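Local coordinates for probable starch synthase 4, chloroplastic/amyloplastic (Arabidopsis thaliana, PDB 6GNE), which belongs to the starch synthase family of GT-B glycosyltransferases and, in this model, holds adenosine-5'-diphosphate and glycan in its pockets, at residues Ala153-Trp157 against Ser167-Cys171; Thr69-Ser73 against Glu130-Gln134. All blocks are in the same frame, centred on the assembly; numbering follows the deposited sequence.

Overall arrangement
Both contacts rest on the same branched mixed sheet of the N-terminal part of the GT-B fold, and contact 2 closes along the chain before contact 1 opens. Their centres lie about 17 Å apart and their nearest atoms about 7 Å, so they do not touch directly. The two helices bridge that gap: Leu155 of helix 152-160 packs on Arg126 and Leu129 of helix 117-134, and Glu130 OE2 of contact 2 hydrogen-bonds to Tyr160 OH. Contact 1 lines a glycan pocket through Trp157, whose side chain also comes about 4 Å from another bound alpha-D-glucopyranose. Contact 2, on the antiparallel strand 64-75, is structural packing of helix on sheet.

Contact 1: Ala153-Trp157 against Ser167-Cys171; sequences APLYW and SARIC. With GLC (alpha-D-glucopyranose), chain D.
Ile170 reaches from strand 169-174 toward Tyr156 and Trp157 of helix 152-160, in a beta-alpha-beta crossover of the N-terminal Rossmann-like part of the GT-B fold. Strand 141-145 leads into the crossover, and strand 169-174 returns parallel beside it. Helix and strand segments run almost antiparallel, their axes 9.7 Å apart at closest approach. Ile170 CD1 sits over one face of the Tyr156 ring, a CH-pi contact 3.9 Å from the centroid and 26° off the ring normal. With CG anti to the backbone N (chi1 -178°), the tyrosine ring is thrown across the strand, and its hydroxyl arrives at the loop just ahead of it. There Ala168 N donates to Tyr156 OH over 2.9 Å, fairly straight at 152°, while Ala168 CB lies against the hydroxyl end of the ring. The other branch of Ile170 turns back along the helix, CG2 resting on Ala153 CB at 4.0 Å. Trp157 and Ile170 point past one another, and CG1 of the isoleucine comes obliquely to the indole, 3.7 Å from Trp157 NE1. That nitrogen has a weak hydrogen bond to Phe222 O. The two faces of the indole have different neighbours. Against one, Tyr156 presents its edge, with CD2 3.7 Å from the indole plane and over its centre; against the other lies alpha-D-glucopyranose, in a glycan pocket completed by Asp158, Ile221, Phe222 and Asn224. Arg169 bends at chi2 and chi3 to bring NH2 obliquely toward Trp157 CH2, while its NH1 has a weak hydrogen bond to Ser497 O. On the sugar side, the glucose ring oxygen O5 stands off-centre over the six-membered ring, 3.2 Å from Trp157 CZ3.

Contact 2: Thr69-Ser73 against Glu130-Gln134; sequences TVVES and ELLLQ
Val71 turns from strand 64-75 toward the last turn of helix 117-134 and carries the apolar part of the contact. Its CG1, anti to the backbone N, lies 4.0 Å from Glu130 CG, so the aliphatic stem of the glutamate serves as packing surface. CG2 looks more loosely toward Leu131, 4.5 Å from its CD1. The glutamine Gln134 runs alongside the valine, pointing the other way, and the same methyl CG1 of Val71 also meets its amide end, 3.7 Å from Gln134 OE1. Beyond these side chains, Val71 meets Ile84 of the neighbouring strand 78-89, while Leu131 of the helix packs on Ile49 of strand 45-51.

The polar part gathers at Gln134 NE2. This amide gives a weak, bent bond to the backbone carbonyl Glu72 O, 3.1 Å away with an angle of 129° at the hydrogen. A straighter bond, 3.3 Å and 160°, runs back one helical turn to Glu130 OE1, which lies in the amide plane but is itself met from above its carboxylate plane. NE2 thus has two acceptors, one on its own helix and, more weakly, one on the strand. Glu130, bent at chi2, sends OE2 to the hydroxyl of Tyr160, with a long, weak ion pair to Arg126 besides.

Helix and strand cross at 123°, with axes 8.6 Å apart. This is helix-on-sheet packing of an alpha/beta domain, here between the helix leading to strand 141-145 and an antiparallel hairpin, 64-75 with 78-89, that extends the parallel sheet of the GT-B N-terminal domain.

Contact 1: Ala153-Trp157 against Ser167-Cys171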
loop_
_atom_site.group_PDB
_atom_site.type_symbol
_atom_site.label_atom_id
_atom_site.label_comp_id
_atom_site.label_asym_id
_atom_site.label_seq_id
_atom_site.Cartn_x
_atom_site.Cartn_y
_atom_site.Cartn_z
ATOM N N ALA A 153 5.174 12.001 15.417
ATOM C CA ALA A 153 5.788 11.445 16.637
ATOM C C ALA A 153 6.592 12.470 17.456
ATOM O O ALA A 153 6.268 12.683 18.613
ATOM C CB ALA A 153 6.633 10.208 16.318
ATOM N N PRO A 154 7.615 13.114 16.861
ATOM C CA PRO A 154 8.327 14.150 17.629
ATOM C C PRO A 154 7.470 15.383 17.951
ATOM O O PRO A 154 7.599 15.923 19.059
ATOM C CB PRO A 154 9.506 14.531 16.727
ATOM C CG PRO A 154 9.088 14.101 15.347
ATOM C CD PRO A 154 8.238 12.889 15.544
ATOM N N LEU A 155 6.610 15.810 17.023
ATOM C CA LEU A 155 5.654 16.886 17.287
ATOM C C LEU A 155 4.791 16.616 18.516
ATOM O O LEU A 155 4.694 17.477 19.420
ATOM C CB LEU A 155 4.773 17.168 16.068
ATOM C CG LEU A 155 5.461 17.976 14.948
ATOM C CD1 LEU A 155 4.659 17.985 13.659
ATOM C CD2 LEU A 155 5.716 19.403 15.384
ATOM N N TYR A 156 4.217 15.414 18.582
ATOM C CA TYR A 156 3.352 15.047 19.706
ATOM C C TYR A 156 4.068 15.193 21.044
ATOM O O TYR A 156 3.542 15.827 21.950
ATOM C CB TYR A 156 2.820 13.620 19.558
ATOM C CG TYR A 156 1.874 13.214 20.667
ATOM C CD1 TYR A 156 0.594 13.725 20.722
ATOM C CD2 TYR A 156 2.264 12.324 21.661
ATOM C CE1 TYR A 156 -0.285 13.343 21.730
ATOM C CE2 TYR A 156 1.397 11.928 22.670
ATOM C CZ TYR A 156 0.126 12.438 22.702
ATOM O OH TYR A 156 -0.741 12.073 23.702
ATOM N N TRP A 157 5.269 14.619 21.143
ATOM C CA TRP A 157 6.008 14.602 22.404
ATOM C C TRP A 157 6.593 15.969 22.773
ATOM O O TRP A 157 6.556 16.359 23.929
ATOM C CB TRP A 157 7.086 13.504 22.395
ATOM C CG TRP A 157 6.471 12.140 22.371
ATOM C CD1 TRP A 157 6.605 11.217 21.406
ATOM C CD2 TRP A 157 5.587 11.567 23.353
ATOM N NE1 TRP A 157 5.860 10.094 21.706
ATOM C CE2 TRP A 157 5.218 10.293 22.893
ATOM C CE3 TRP A 157 5.085 12.009 24.590
ATOM C CZ2 TRP A 157 4.371 9.440 23.615
ATOM C CZ3 TRP A 157 4.234 11.165 25.312
ATOM C CH2 TRP A 157 3.897 9.888 24.818
ATOM N N SER A 167 -2.776 11.990 26.322
ATOM C CA SER A 167 -3.563 10.756 26.455
ATOM C C SER A 167 -3.036 9.563 25.607
ATOM O O SER A 167 -3.232 8.398 25.978
ATOM C CB SER A 167 -5.048 11.042 26.087
ATOM O OG SER A 167 -5.223 11.418 24.714
ATOM N N ALA A 168 -2.377 9.857 24.482
ATOM C CA ALA A 168 -2.130 8.868 23.450
ATOM C C ALA A 168 -0.751 8.236 23.481
ATOM O O ALA A 168 0.226 8.839 23.876
ATOM C CB ALA A 168 -2.372 9.482 22.088
ATOM N N ARG A 169 -0.716 6.984 23.057
ATOM C CA ARG A 169 0.485 6.316 22.567
ATOM C C ARG A 169 0.598 6.526 21.051
ATOM O O ARG A 169 -0.418 6.562 20.352
ATOM C CB ARG A 169 0.374 4.817 22.791
ATOM C CG ARG A 169 1.157 4.240 23.930
ATOM C CD ARG A 169 0.567 4.538 25.278
ATOM N NE ARG A 169 1.307 5.609 25.919
ATOM C CZ ARG A 169 2.489 5.463 26.529
ATOM N NH1 ARG A 169 3.121 4.278 26.523
ATOM N NH2 ARG A 169 3.059 6.520 27.131
ATOM N N ILE A 170 1.835 6.592 20.560
ATOM C CA ILE A 170 2.109 6.795 19.137
ATOM C C ILE A 170 2.527 5.478 18.493
ATOM O O ILE A 170 3.421 4.772 18.988
ATOM C CB ILE A 170 3.189 7.885 18.903
ATOM C CG1 ILE A 170 2.851 9.182 19.670
ATOM C CG2 ILE A 170 3.357 8.188 17.416
ATOM C CD1 ILE A 170 1.458 9.702 19.427
ATOM N N CYS A 171 1.840 5.134 17.403
ATOM C CA CYS A 171 2.209 4.010 16.560
ATOM C C CYS A 171 2.652 4.574 15.221
ATOM O O CYS A 171 2.029 5.491 14.664
ATOM C CB CYS A 171 1.033 3.051 16.393
ATOM S SG CYS A 171 1.367 1.517 15.469
HETATM C C1 GLC D . 6.931 8.860 27.070
HETATM C C2 GLC D . 7.292 7.916 25.926
HETATM C C3 GLC D . 8.653 8.287 25.332
HETATM C C4 GLC D . 8.733 9.771 25.017
HETATM C C5 GLC D . 8.332 10.645 26.198
HETATM C C6 GLC D . 8.352 12.136 25.828
HETATM O O1 GLC D . 7.790 8.586 28.194
HETATM O O2 GLC D . 7.305 6.581 26.443
HETATM O O3 GLC D . 8.920 7.579 24.123
HETATM O O4 GLC D . 10.083 10.069 24.733
HETATM O O5 GLC D . 7.033 10.235 26.653
HETATM O O6 GLC D . 9.379 12.852 26.536
#

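Contact 2: Thr69-Ser73 against Glu130-Gln134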
loop_
_atom_site.group_PDB
_atom_site.type_symbol
_atom_site.label_atom_id
_atom_site.label_comp_id
_atom_site.label_asym_id
_atom_site.label_seq_id
_atom_site.Cartn_x
_atom_site.Cartn_y
_atom_site.Cartn_z
ATOM N N THR A 69 -16.053 25.805 12.246
ATOM C CA THR A 69 -14.813 25.988 13.003
ATOM C C THR A 69 -13.570 25.996 12.101
ATOM O O THR A 69 -13.215 24.973 11.519
ATOM C CB THR A 69 -14.599 24.869 14.071
ATOM O OG1 THR A 69 -15.387 23.724 13.729
ATOM C CG2 THR A 69 -14.937 25.337 15.499
ATOM N N VAL A 70 -12.913 27.154 12.005
ATOM C CA VAL A 70 -11.578 27.249 11.396
ATOM C C VAL A 70 -10.543 26.821 12.471
ATOM O O VAL A 70 -10.759 27.034 13.664
ATOM C CB VAL A 70 -11.309 28.664 10.810
ATOM C CG1 VAL A 70 -9.922 28.755 10.186
ATOM C CG2 VAL A 70 -12.377 29.027 9.772
ATOM N N VAL A 71 -9.454 26.170 12.043
ATOM C CA VAL A 71 -8.391 25.723 12.948
ATOM C C VAL A 71 -7.075 26.362 12.503
ATOM O O VAL A 71 -6.555 26.070 11.408
ATOM C CB VAL A 71 -8.268 24.185 13.025
ATOM C CG1 VAL A 71 -7.038 23.777 13.826
ATOM C CG2 VAL A 71 -9.526 23.583 13.642
ATOM N N GLU A 72 -6.564 27.238 13.370
ATOM C CA GLU A 72 -5.301 27.924 13.138
ATOM C C GLU A 72 -4.152 26.979 13.458
ATOM O O GLU A 72 -4.177 26.301 14.484
ATOM C CB GLU A 72 -5.203 29.192 13.989
ATOM C CG GLU A 72 -6.314 30.188 13.697
ATOM C CD GLU A 72 -5.848 31.628 13.770
ATOM O OE1 GLU A 72 -5.955 32.327 12.732
ATOM O OE2 GLU A 72 -5.378 32.052 14.849
ATOM N N SER A 73 -3.161 26.936 12.573
ATOM C CA SER A 73 -2.036 25.996 12.645
ATOM C C SER A 73 -0.717 26.728 12.444
ATOM O O SER A 73 -0.662 27.698 11.693
ATOM C CB SER A 73 -2.218 24.947 11.552
ATOM O OG SER A 73 -1.162 24.032 11.514
ATOM N N GLU A 130 -2.945 19.773 15.666
ATOM C CA GLU A 130 -3.664 20.989 16.040
ATOM C C GLU A 130 -5.180 20.782 16.000
ATOM O O GLU A 130 -5.865 21.160 16.913
ATOM C CB GLU A 130 -3.237 22.128 15.107
ATOM C CG GLU A 130 -3.438 23.522 15.645
ATOM C CD GLU A 130 -2.658 23.767 16.902
ATOM O OE1 GLU A 130 -3.287 23.848 17.970
ATOM O OE2 GLU A 130 -1.393 23.868 16.817
ATOM N N LEU A 131 -5.678 20.132 14.966
ATOM C CA LEU A 131 -7.097 19.791 14.902
ATOM C C LEU A 131 -7.512 18.953 16.101
ATOM O O LEU A 131 -8.562 19.202 16.679
ATOM C CB LEU A 131 -7.452 19.080 13.583
ATOM C CG LEU A 131 -8.760 18.272 13.473
ATOM C CD1 LEU A 131 -10.008 19.147 13.605
ATOM C CD2 LEU A 131 -8.766 17.500 12.161
ATOM N N LEU A 132 -6.701 17.971 16.479
ATOM C CA LEU A 132 -7.006 17.140 17.662
ATOM C C LEU A 132 -7.085 17.952 18.979
ATOM O O LEU A 132 -8.076 17.851 19.737
ATOM C CB LEU A 132 -6.008 15.982 17.797
ATOM C CG LEU A 132 -6.116 14.889 16.736
ATOM C CD1 LEU A 132 -5.036 13.846 16.933
ATOM C CD2 LEU A 132 -7.496 14.240 16.725
ATOM N N LEU A 133 -6.041 18.751 19.216
ATOM C CA LEU A 133 -5.958 19.609 20.391
ATOM C C LEU A 133 -7.200 20.487 20.446
ATOM O O LEU A 133 -7.957 20.427 21.404
ATOM C CB LEU A 133 -4.682 20.464 20.342
ATOM C CG LEU A 133 -4.461 21.514 21.448
ATOM C CD1 LEU A 133 -4.235 20.880 22.827
ATOM C CD2 LEU A 133 -3.309 22.450 21.095
ATOM N N GLN A 134 -7.428 21.255 19.388
ATOM C CA GLN A 134 -8.500 22.263 19.368
ATOM C C GLN A 134 -9.931 21.726 19.450
ATOM O O GLN A 134 -10.811 22.487 19.789
ATOM C CB GLN A 134 -8.340 23.233 18.177
ATOM C CG GLN A 134 -7.218 24.249 18.415
ATOM C CD GLN A 134 -7.080 25.312 17.333
ATOM O OE1 GLN A 134 -8.078 25.799 16.764
ATOM N NE2 GLN A 134 -5.826 25.678 17.039
#